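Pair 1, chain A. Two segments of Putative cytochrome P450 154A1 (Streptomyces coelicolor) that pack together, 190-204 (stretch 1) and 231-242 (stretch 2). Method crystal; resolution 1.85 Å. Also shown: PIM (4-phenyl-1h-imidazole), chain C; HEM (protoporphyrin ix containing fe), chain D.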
# COMPACT_ATOMS: atom_id res chain seq x y z
N ARG A 190 -8.12 12.25 15.21
CA ARG A 190 -8.82 11.09 15.74
C ARG A 190 -7.91 9.87 15.75
O ARG A 190 -7.97 9.05 16.66
CB ARG A 190 -10.07 10.81 14.90
CG ARG A 190 -11.17 11.84 15.10
CD ARG A 190 -12.16 11.84 13.94
NE ARG A 190 -13.07 12.97 14.04
CZ ARG A 190 -13.64 13.56 12.99
NH1 ARG A 190 -13.39 13.11 11.77
NH2 ARG A 190 -14.45 14.59 13.18
N LEU A 191 -7.07 9.75 14.73
CA LEU A 191 -6.16 8.63 14.62
C LEU A 191 -5.10 8.67 15.73
O LEU A 191 -4.80 7.65 16.35
CB LEU A 191 -5.50 8.62 13.24
CG LEU A 191 -4.48 7.52 12.91
CD1 LEU A 191 -5.04 6.15 13.23
CD2 LEU A 191 -4.12 7.62 11.43
N TYR A 192 -4.53 9.84 15.97
CA TYR A 192 -3.52 9.97 17.02
C TYR A 192 -4.14 9.66 18.37
O TYR A 192 -3.48 9.14 19.27
CB TYR A 192 -2.90 11.37 17.03
CG TYR A 192 -1.74 11.52 16.07
CD1 TYR A 192 -1.77 12.47 15.05
CD2 TYR A 192 -0.62 10.70 16.18
CE1 TYR A 192 -0.70 12.61 14.17
CE2 TYR A 192 0.45 10.83 15.30
CZ TYR A 192 0.41 11.78 14.30
OH TYR A 192 1.47 11.91 13.44
N GLU A 193 -5.43 9.98 18.50
CA GLU A 193 -6.13 9.73 19.74
C GLU A 193 -6.21 8.23 20.03
O GLU A 193 -5.85 7.78 21.12
CB GLU A 193 -7.53 10.34 19.68
CG GLU A 193 -8.37 10.13 20.93
CD GLU A 193 -9.64 10.96 20.91
OE1 GLU A 193 -10.43 10.81 19.95
OE2 GLU A 193 -9.85 11.75 21.85
N VAL A 194 -6.67 7.44 19.06
CA VAL A 194 -6.76 6.00 19.28
C VAL A 194 -5.37 5.37 19.39
O VAL A 194 -5.20 4.33 20.02
CB VAL A 194 -7.57 5.26 18.17
CG1 VAL A 194 -9.05 5.57 18.34
CG2 VAL A 194 -7.09 5.68 16.79
N LEU A 195 -4.37 6.02 18.79
CA LEU A 195 -3.01 5.50 18.85
C LEU A 195 -2.48 5.73 20.26
O LEU A 195 -1.87 4.84 20.85
CB LEU A 195 -2.11 6.21 17.83
CG LEU A 195 -2.28 5.76 16.37
CD1 LEU A 195 -1.46 6.66 15.45
CD2 LEU A 195 -1.84 4.31 16.24
N ASP A 196 -2.72 6.91 20.81
CA ASP A 196 -2.26 7.21 22.16
C ASP A 196 -2.92 6.26 23.16
O ASP A 196 -2.30 5.84 24.13
CB ASP A 196 -2.58 8.65 22.55
CG ASP A 196 -1.69 9.65 21.83
OD1 ASP A 196 -0.57 9.27 21.44
OD2 ASP A 196 -2.10 10.82 21.68
N GLN A 197 -4.17 5.91 22.90
CA GLN A 197 -4.92 5.01 23.77
C GLN A 197 -4.31 3.61 23.70
O GLN A 197 -4.22 2.91 24.71
CB GLN A 197 -6.39 4.97 23.35
CG GLN A 197 -7.18 6.18 23.78
CD GLN A 197 -8.58 6.20 23.20
OE1 GLN A 197 -9.19 5.15 22.97
NE2 GLN A 197 -9.11 7.40 22.96
N LEU A 198 -3.90 3.21 22.50
CA LEU A 198 -3.30 1.90 22.31
C LEU A 198 -1.99 1.84 23.09
O LEU A 198 -1.72 0.85 23.78
CB LEU A 198 -3.02 1.65 20.82
CG LEU A 198 -2.22 0.38 20.49
CD1 LEU A 198 -2.96 -0.85 20.97
CD2 LEU A 198 -1.98 0.31 18.98
N ILE A 199 -1.19 2.89 22.98
CA ILE A 199 0.09 2.98 23.67
C ILE A 199 -0.11 2.88 25.18
O ILE A 199 0.63 2.17 25.87
CB ILE A 199 0.80 4.31 23.32
CG1 ILE A 199 1.21 4.28 21.84
CG2 ILE A 199 2.02 4.51 24.22
CD1 ILE A 199 1.73 5.61 21.30
N ALA A 200 -1.12 3.58 25.69
CA ALA A 200 -1.41 3.57 27.11
C ALA A 200 -1.78 2.16 27.55
O ALA A 200 -1.30 1.67 28.57
CB ALA A 200 -2.55 4.54 27.43
N ALA A 201 -2.62 1.50 26.76
CA ALA A 201 -3.06 0.15 27.06
C ALA A 201 -1.92 -0.86 27.04
O ALA A 201 -1.83 -1.72 27.92
CB ALA A 201 -4.14 -0.28 26.08
N LYS A 202 -1.04 -0.75 26.05
CA LYS A 202 0.09 -1.67 25.95
C LYS A 202 1.15 -1.38 27.01
O LYS A 202 1.89 -2.27 27.41
CB LYS A 202 0.70 -1.62 24.55
CG LYS A 202 -0.29 -2.01 23.45
CD LYS A 202 -0.80 -3.45 23.62
CE LYS A 202 0.30 -4.48 23.41
NZ LYS A 202 -0.22 -5.88 23.38
N ARG A 203 1.22 -0.13 27.45
CA ARG A 203 2.19 0.24 28.47
C ARG A 203 1.78 -0.47 29.75
O ARG A 203 2.61 -1.04 30.46
CB ARG A 203 2.17 1.75 28.73
CG ARG A 203 3.18 2.54 27.94
CD ARG A 203 3.81 3.60 28.81
NE ARG A 203 4.86 4.31 28.09
CZ ARG A 203 4.63 5.19 27.12
NH1 ARG A 203 3.39 5.47 26.77
NH2 ARG A 203 5.65 5.78 26.51
N ALA A 204 0.49 -0.42 30.04
CA ALA A 204 -0.07 -1.04 31.23
C ALA A 204 -0.03 -2.56 31.14
O ALA A 204 0.25 -3.23 32.13
CB ALA A 204 -1.51 -0.57 31.43
N GLU A 231 8.27 9.71 17.40
CA GLU A 231 8.71 8.59 16.58
C GLU A 231 7.95 7.33 16.97
O GLU A 231 7.67 6.48 16.13
CB GLU A 231 10.21 8.37 16.72
CG GLU A 231 11.01 9.55 16.20
CD GLU A 231 12.50 9.40 16.44
OE1 GLU A 231 12.87 8.83 17.49
OE2 GLU A 231 13.29 9.86 15.60
N LEU A 232 7.62 7.21 18.25
CA LEU A 232 6.88 6.04 18.70
C LEU A 232 5.48 6.02 18.10
O LEU A 232 5.10 5.07 17.42
CB LEU A 232 6.77 6.00 20.23
CG LEU A 232 5.76 4.98 20.78
CD1 LEU A 232 6.17 3.57 20.35
CD2 LEU A 232 5.70 5.07 22.30
N ARG A 233 4.71 7.08 18.35
CA ARG A 233 3.36 7.13 17.82
C ARG A 233 3.32 7.15 16.30
O ARG A 233 2.45 6.51 15.70
CB ARG A 233 2.58 8.33 18.41
CG ARG A 233 3.12 9.71 18.09
CD ARG A 233 2.84 10.69 19.24
NE ARG A 233 1.42 10.87 19.55
CZ ARG A 233 0.67 11.89 19.14
NH1 ARG A 233 1.19 12.84 18.37
NH2 ARG A 233 -0.60 11.97 19.51
N ASP A 234 4.26 7.84 15.67
CA ASP A 234 4.29 7.90 14.21
C ASP A 234 4.69 6.57 13.58
O ASP A 234 4.26 6.24 12.48
CB ASP A 234 5.22 9.03 13.75
CG ASP A 234 4.60 10.41 13.96
OD1 ASP A 234 3.46 10.48 14.47
OD2 ASP A 234 5.25 11.41 13.61
N THR A 235 5.53 5.80 14.27
CA THR A 235 5.95 4.51 13.73
C THR A 235 4.75 3.58 13.87
O THR A 235 4.47 2.76 12.99
CB THR A 235 7.15 3.94 14.49
OG1 THR A 235 8.29 4.78 14.26
CG2 THR A 235 7.47 2.52 14.01
N LEU A 236 4.01 3.71 14.97
CA LEU A 236 2.84 2.87 15.17
C LEU A 236 1.78 3.23 14.14
O LEU A 236 1.08 2.36 13.62
CB LEU A 236 2.27 3.05 16.58
CG LEU A 236 3.12 2.44 17.70
CD1 LEU A 236 2.46 2.72 19.05
CD2 LEU A 236 3.26 0.94 17.48
N LEU A 237 1.65 4.52 13.84
CA LEU A 237 0.67 4.98 12.86
C LEU A 237 0.97 4.30 11.52
O LEU A 237 0.08 3.78 10.86
CB LEU A 237 0.75 6.50 12.72
CG LEU A 237 -0.27 7.19 11.80
CD1 LEU A 237 -0.43 8.64 12.21
CD2 LEU A 237 0.17 7.09 10.34
N LEU A 238 2.25 4.32 11.14
CA LEU A 238 2.69 3.72 9.89
C LEU A 238 2.40 2.22 9.82
O LEU A 238 1.82 1.73 8.85
CB LEU A 238 4.20 3.94 9.72
CG LEU A 238 4.91 3.16 8.60
CD1 LEU A 238 4.34 3.55 7.24
CD2 LEU A 238 6.40 3.46 8.65
N MET A 239 2.81 1.49 10.85
CA MET A 239 2.60 0.05 10.88
C MET A 239 1.13 -0.35 10.91
O MET A 239 0.73 -1.29 10.22
CB MET A 239 3.34 -0.57 12.07
CG MET A 239 4.83 -0.23 12.10
SD MET A 239 5.67 -0.60 10.54
CE MET A 239 5.38 -2.35 10.46
N ILE A 240 0.33 0.34 11.70
CA ILE A 240 -1.09 0.02 11.78
C ILE A 240 -1.79 0.37 10.47
O ILE A 240 -2.59 -0.41 9.96
CB ILE A 240 -1.77 0.76 12.96
CG1 ILE A 240 -1.25 0.18 14.28
CG2 ILE A 240 -3.29 0.65 12.86
CD1 ILE A 240 -1.73 0.91 15.50
N SER A 241 -1.49 1.54 9.91
CA SER A 241 -2.12 1.95 8.66
C SER A 241 -1.75 1.00 7.53
O SER A 241 -2.59 0.64 6.70
CB SER A 241 -1.69 3.37 8.28
OG SER A 241 -2.15 4.31 9.24
N ALA A 242 -0.48 0.59 7.48
CA ALA A 242 -0.02 -0.32 6.44
C ALA A 242 -0.71 -1.67 6.53
O ALA A 242 -0.98 -2.31 5.51
CB ALA A 242 1.49 -0.49 6.55
N1 PIM C . 0.86 1.33 3.45
C2 PIM C . 1.44 0.16 2.98
N3 PIM C . 2.67 0.26 3.07
C4 PIM C . 2.99 1.44 3.58
C5 PIM C . 1.87 2.13 3.83
C6 PIM C . 1.67 3.50 4.41
C7 PIM C . 0.45 3.76 5.13
C8 PIM C . 0.25 5.08 5.69
C9 PIM C . 1.26 6.06 5.51
C10 PIM C . 2.46 5.79 4.80
C11 PIM C . 2.63 4.48 4.26
CHA HEM D . 6.58 1.28 2.43
CHB HEM D . 4.94 -1.74 5.80
CHC HEM D . 1.96 -3.75 2.58
CHD HEM D . 3.59 -0.71 -0.77
C1A HEM D . 6.43 0.64 3.63
C2A HEM D . 7.14 0.94 4.86
C3A HEM D . 6.69 0.10 5.81
C4A HEM D . 5.67 -0.75 5.20
CMA HEM D . 7.11 0.02 7.28
CAA HEM D . 8.22 2.03 5.00
CBA HEM D . 9.60 1.51 4.54
CGA HEM D . 10.74 2.51 4.62
O1A HEM D . 10.44 3.73 4.35
O2A HEM D . 11.86 2.10 4.91
C1B HEM D . 3.99 -2.54 5.24
C2B HEM D . 3.25 -3.57 5.95
C3B HEM D . 2.41 -4.14 5.04
C4B HEM D . 2.62 -3.48 3.78
CMB HEM D . 3.43 -3.90 7.45
CAB HEM D . 1.39 -5.28 5.25
CBB HEM D . 2.01 -6.63 5.61
C1C HEM D . 2.16 -3.09 1.37
C2C HEM D . 1.43 -3.41 0.13
C3C HEM D . 1.88 -2.55 -0.81
C4C HEM D . 2.88 -1.72 -0.17
CMC HEM D . 0.35 -4.53 0.04
CAC HEM D . 1.49 -2.38 -2.30
CBC HEM D . 1.41 -3.66 -3.15
C1D HEM D . 4.54 0.10 -0.21
C2D HEM D . 5.24 1.16 -0.89
C3D HEM D . 6.08 1.73 0.01
C4D HEM D . 5.91 1.01 1.25
CMD HEM D . 5.03 1.55 -2.37
CAD HEM D . 7.01 2.93 -0.25
CBD HEM D . 8.22 2.72 -1.15
CGD HEM D . 8.91 4.06 -1.29
O1D HEM D . 8.86 4.65 -2.37
O2D HEM D . 9.46 4.51 -0.25
NA HEM D . 5.55 -0.40 3.86
NB HEM D . 3.58 -2.50 3.91
NC HEM D . 3.04 -2.06 1.15
ND HEM D . 4.95 0.02 1.11
FE HEM D . 4.29 -1.23 2.49

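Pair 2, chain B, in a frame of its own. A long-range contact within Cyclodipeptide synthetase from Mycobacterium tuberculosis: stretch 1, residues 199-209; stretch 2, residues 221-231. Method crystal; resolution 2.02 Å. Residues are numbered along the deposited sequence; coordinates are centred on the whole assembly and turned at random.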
# COMPACT_ATOMS: atom_id res chain seq x y z
N VAL B 199 -2.07 -16.24 11.80
CA VAL B 199 -1.09 -15.97 10.72
C VAL B 199 -0.91 -14.48 10.51
O VAL B 199 0.23 -14.05 10.49
CB VAL B 199 -1.41 -16.75 9.42
CG1 VAL B 199 -0.31 -16.46 8.26
CG2 VAL B 199 -1.41 -18.28 9.79
N CYS B 200 -2.02 -13.73 10.38
CA CYS B 200 -1.93 -12.25 10.22
C CYS B 200 -1.26 -11.61 11.43
O CYS B 200 -0.47 -10.69 11.24
CB CYS B 200 -3.32 -11.64 9.97
SG CYS B 200 -4.01 -12.17 8.41
N GLN B 201 -1.50 -12.09 12.68
CA GLN B 201 -0.79 -11.46 13.84
C GLN B 201 0.69 -11.74 13.79
O GLN B 201 1.48 -10.87 14.17
CB GLN B 201 -1.18 -12.00 15.24
CG GLN B 201 -2.54 -11.79 15.65
CD GLN B 201 -2.77 -10.39 16.23
OE1 GLN B 201 -1.86 -9.73 16.84
NE2 GLN B 201 -3.98 -9.93 16.03
N ASP B 202 1.09 -12.97 13.36
CA ASP B 202 2.50 -13.25 13.27
C ASP B 202 3.11 -12.26 12.26
O ASP B 202 4.21 -11.73 12.49
CB ASP B 202 2.78 -14.71 12.79
CG ASP B 202 4.21 -15.13 13.12
OD1 ASP B 202 4.54 -15.18 14.34
OD2 ASP B 202 5.02 -15.38 12.19
N LEU B 203 2.45 -12.09 11.11
CA LEU B 203 2.94 -11.17 10.04
C LEU B 203 2.98 -9.73 10.59
O LEU B 203 3.92 -9.05 10.36
CB LEU B 203 2.04 -11.30 8.77
CG LEU B 203 2.30 -12.62 8.00
CD1 LEU B 203 1.32 -12.88 6.87
CD2 LEU B 203 3.74 -12.84 7.47
N VAL B 204 2.02 -9.32 11.41
CA VAL B 204 2.14 -8.01 12.02
C VAL B 204 3.35 -7.91 12.93
O VAL B 204 4.05 -6.92 12.85
CB VAL B 204 0.85 -7.65 12.75
CG1 VAL B 204 1.04 -6.57 13.86
CG2 VAL B 204 -0.20 -7.21 11.67
N ARG B 205 3.59 -8.90 13.83
CA ARG B 205 4.71 -8.84 14.76
C ARG B 205 6.01 -8.85 13.98
O ARG B 205 6.93 -8.12 14.37
CB ARG B 205 4.69 -9.99 15.78
CG ARG B 205 3.50 -9.90 16.72
CD ARG B 205 3.30 -11.21 17.54
NE ARG B 205 2.14 -11.02 18.43
CZ ARG B 205 1.30 -11.95 18.83
NH1 ARG B 205 1.41 -13.22 18.40
NH2 ARG B 205 0.29 -11.59 19.65
N ARG B 206 6.11 -9.64 12.89
CA ARG B 206 7.35 -9.62 12.10
C ARG B 206 7.60 -8.18 11.55
O ARG B 206 8.69 -7.64 11.66
CB ARG B 206 7.34 -10.55 10.89
CG ARG B 206 7.60 -12.06 11.17
CD ARG B 206 8.62 -12.41 12.24
NE ARG B 206 7.92 -13.21 13.24
CZ ARG B 206 7.70 -12.86 14.52
NH1 ARG B 206 7.01 -13.70 15.31
NH2 ARG B 206 8.18 -11.69 15.01
N PHE B 207 6.55 -7.58 10.98
CA PHE B 207 6.67 -6.24 10.44
C PHE B 207 7.05 -5.20 11.53
O PHE B 207 7.86 -4.30 11.25
CB PHE B 207 5.39 -5.84 9.75
CG PHE B 207 5.32 -4.39 9.42
CD1 PHE B 207 6.18 -3.84 8.46
CD2 PHE B 207 4.40 -3.55 10.09
CE1 PHE B 207 6.15 -2.46 8.16
CE2 PHE B 207 4.33 -2.15 9.80
CZ PHE B 207 5.22 -1.61 8.81
N LEU B 208 6.45 -5.30 12.73
CA LEU B 208 6.76 -4.35 13.79
C LEU B 208 8.16 -4.57 14.31
O LEU B 208 8.81 -3.59 14.69
CB LEU B 208 5.75 -4.37 14.93
CG LEU B 208 4.35 -3.81 14.63
CD1 LEU B 208 3.42 -4.01 15.78
CD2 LEU B 208 4.48 -2.32 14.27
N SER B 209 8.65 -5.81 14.30
CA SER B 209 9.96 -6.08 14.86
C SER B 209 11.11 -5.45 14.01
O SER B 209 12.26 -5.39 14.48
CB SER B 209 10.19 -7.59 14.99
OG SER B 209 10.67 -8.08 13.73
N THR B 221 -1.28 -3.06 22.22
CA THR B 221 -1.87 -1.92 21.57
C THR B 221 -1.19 -1.59 20.27
O THR B 221 -1.90 -1.35 19.31
CB THR B 221 -1.91 -0.64 22.49
OG1 THR B 221 -2.37 -1.06 23.77
CG2 THR B 221 -2.94 0.42 21.90
N GLN B 222 0.15 -1.56 20.23
CA GLN B 222 0.84 -1.30 18.97
C GLN B 222 0.43 -2.35 17.88
O GLN B 222 0.28 -2.00 16.71
CB GLN B 222 2.35 -1.26 19.11
CG GLN B 222 2.91 -0.02 19.92
CD GLN B 222 4.37 -0.25 20.42
OE1 GLN B 222 5.00 -1.24 20.07
NE2 GLN B 222 4.88 0.68 21.22
N GLU B 223 0.27 -3.62 18.31
CA GLU B 223 -0.14 -4.72 17.38
C GLU B 223 -1.52 -4.51 16.86
O GLU B 223 -1.73 -4.66 15.68
CB GLU B 223 -0.06 -6.08 18.05
CG GLU B 223 1.36 -6.45 18.29
CD GLU B 223 1.51 -7.79 19.08
OE1 GLU B 223 0.57 -8.63 19.15
OE2 GLU B 223 2.63 -8.00 19.55
N GLN B 224 -2.46 -4.20 17.76
CA GLN B 224 -3.84 -3.98 17.36
C GLN B 224 -3.95 -2.75 16.41
O GLN B 224 -4.61 -2.81 15.39
CB GLN B 224 -4.74 -3.75 18.59
CG GLN B 224 -6.22 -3.67 18.12
CD GLN B 224 -6.55 -4.93 17.19
OE1 GLN B 224 -6.50 -6.08 17.67
NE2 GLN B 224 -6.82 -4.71 15.88
N VAL B 225 -3.26 -1.64 16.72
CA VAL B 225 -3.35 -0.47 15.82
C VAL B 225 -2.70 -0.79 14.46
O VAL B 225 -3.23 -0.41 13.41
CB VAL B 225 -2.73 0.79 16.51
CG1 VAL B 225 -2.49 1.96 15.49
CG2 VAL B 225 -3.65 1.17 17.69
N CYS B 226 -1.58 -1.51 14.48
CA CYS B 226 -0.93 -1.87 13.22
C CYS B 226 -1.87 -2.78 12.37
O CYS B 226 -1.99 -2.60 11.16
CB CYS B 226 0.38 -2.62 13.51
SG CYS B 226 1.31 -2.98 12.05
N MSE B 227 -2.52 -3.73 13.02
CA MSE B 227 -3.55 -4.57 12.33
C MSE B 227 -4.64 -3.67 11.73
O MSE B 227 -5.10 -3.89 10.59
CB MSE B 227 -4.14 -5.61 13.28
CG MSE B 227 -5.27 -6.55 12.66
SE MSE B 227 -4.41 -7.76 11.37
CE MSE B 227 -3.70 -8.97 12.86
N ASP B 228 -5.06 -2.63 12.46
CA ASP B 228 -6.11 -1.76 11.92
C ASP B 228 -5.62 -1.00 10.68
O ASP B 228 -6.37 -0.82 9.71
CB ASP B 228 -6.57 -0.72 12.98
CG ASP B 228 -7.40 -1.35 14.11
OD1 ASP B 228 -7.89 -2.50 14.03
OD2 ASP B 228 -7.54 -0.66 15.13
N TYR B 229 -4.40 -0.51 10.76
CA TYR B 229 -3.75 0.31 9.73
C TYR B 229 -3.60 -0.56 8.45
O TYR B 229 -4.02 -0.16 7.38
CB TYR B 229 -2.37 0.72 10.28
CG TYR B 229 -1.53 1.63 9.40
CD1 TYR B 229 -0.93 1.15 8.20
CD2 TYR B 229 -1.28 3.00 9.79
CE1 TYR B 229 -0.12 2.05 7.36
CE2 TYR B 229 -0.48 3.90 8.97
CZ TYR B 229 0.09 3.41 7.75
OH TYR B 229 0.86 4.27 6.96
N ILE B 230 -3.16 -1.81 8.62
CA ILE B 230 -2.95 -2.77 7.47
C ILE B 230 -4.29 -3.20 6.89
O ILE B 230 -4.47 -3.25 5.65
CB ILE B 230 -2.15 -3.95 7.99
CG1 ILE B 230 -0.65 -3.55 8.05
CG2 ILE B 230 -2.33 -5.16 7.07
CD1 ILE B 230 0.14 -4.58 8.96
N CYS B 231 -5.27 -3.46 7.75
CA CYS B 231 -6.62 -3.74 7.27
C CYS B 231 -7.25 -2.59 6.42
O CYS B 231 -7.90 -2.87 5.42
CB CYS B 231 -7.56 -4.16 8.41
SG CYS B 231 -7.10 -5.82 9.02

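In both pairs two helices cross at a steep angle, 106° in pair 1 and 105° in pair 2, with axes 10.1 and 9.9 Å apart at closest approach. Fourteen central residues superpose with an RMSD of 0.3 Å. The nearest CA partner of the matched A:Leu195 and B:Val204 differs by one turn: A:Leu195 CA lies 6.7 Å from A:Arg233 CA, and B:Val204 CA lies 6.7 Å from B:Met227 CA. This is a near tie, since B:Val204 CA is also 6.7 Å from B:Glu223 CA, the match of A:Arg233.

The central knob is A:Leu195, matched by B:Val204. Each points toward the partner helix and sits among four residues at equivalent positions. The longer leucine reaches A:Leu237 CB with its CD1 (3.5 Å) and A:Ile240 CD1 with its CD2 (3.5 Å). The shorter valine still touches the residues round it, B:Val204 CG2 lying 3.8 Å from B:Ile230 CD1 and CG1 4.0 Å from B:Cys226 CB. A branched apolar side chain suits this place because it can touch several walls at once.

One wall is A:Leu237, matched by B:Met227, a selenomethionine. The leucine packs its CG 3.9 Å from A:Leu191 CD2 and sets CD1 over the face of the A:Tyr192 ring, 4.2 Å from the centroid. In pair 2 the matching residues are smaller or polar, B:Cys200 and B:Gln201, and the long, unbranched B:Met227 extends to them: its CE lies 4.0 Å from B:Cys200 CB and 3.3 Å from B:Gln201 NE2.

On the next turn, A:Leu198 and A:Ile199 match B:Phe207 and B:Leu208. In pair 1, A:Leu198 CD2 meets A:Ile240 CD1 at 3.5 Å, and A:Ile199 CG1 meets A:Leu236 CD1 at 3.4 Å. B:Cys226 replaces A:Leu236, and its compact, polarizable sulfur serves both neighbours: SG lies at the edge of the B:Phe207 ring, 3.7 Å from CD2, and 3.9 Å from B:Leu208 CD2.

The most instructive match is electrostatic. A:Asp196 and A:Arg233 form a salt bridge, with A:Arg233 NH2 donating to A:Asp196 OD2 at 2.9 Å and NE to OD1 at 3.2 Å. At the same positions pair 2 exchanges the charges: B:Arg205 NE donates to B:Glu223 OE1 at 2.9 Å, and NH2 to the same oxygen at 3.0 Å. At the second-helix position a long side chain suits, because the aliphatic part of A:Arg233 or B:Glu223 packs against A:Ile199 or B:Leu208 while its charged end reaches the salt bridge. Its partner may be the short A:Asp196, facing a long arginine, or the long B:Arg205, facing a glutamate. In pair 1 the arginine also lays its guanidinium face against A:Tyr192, whose OH donates to A:Asp234 OD1 (2.7 Å).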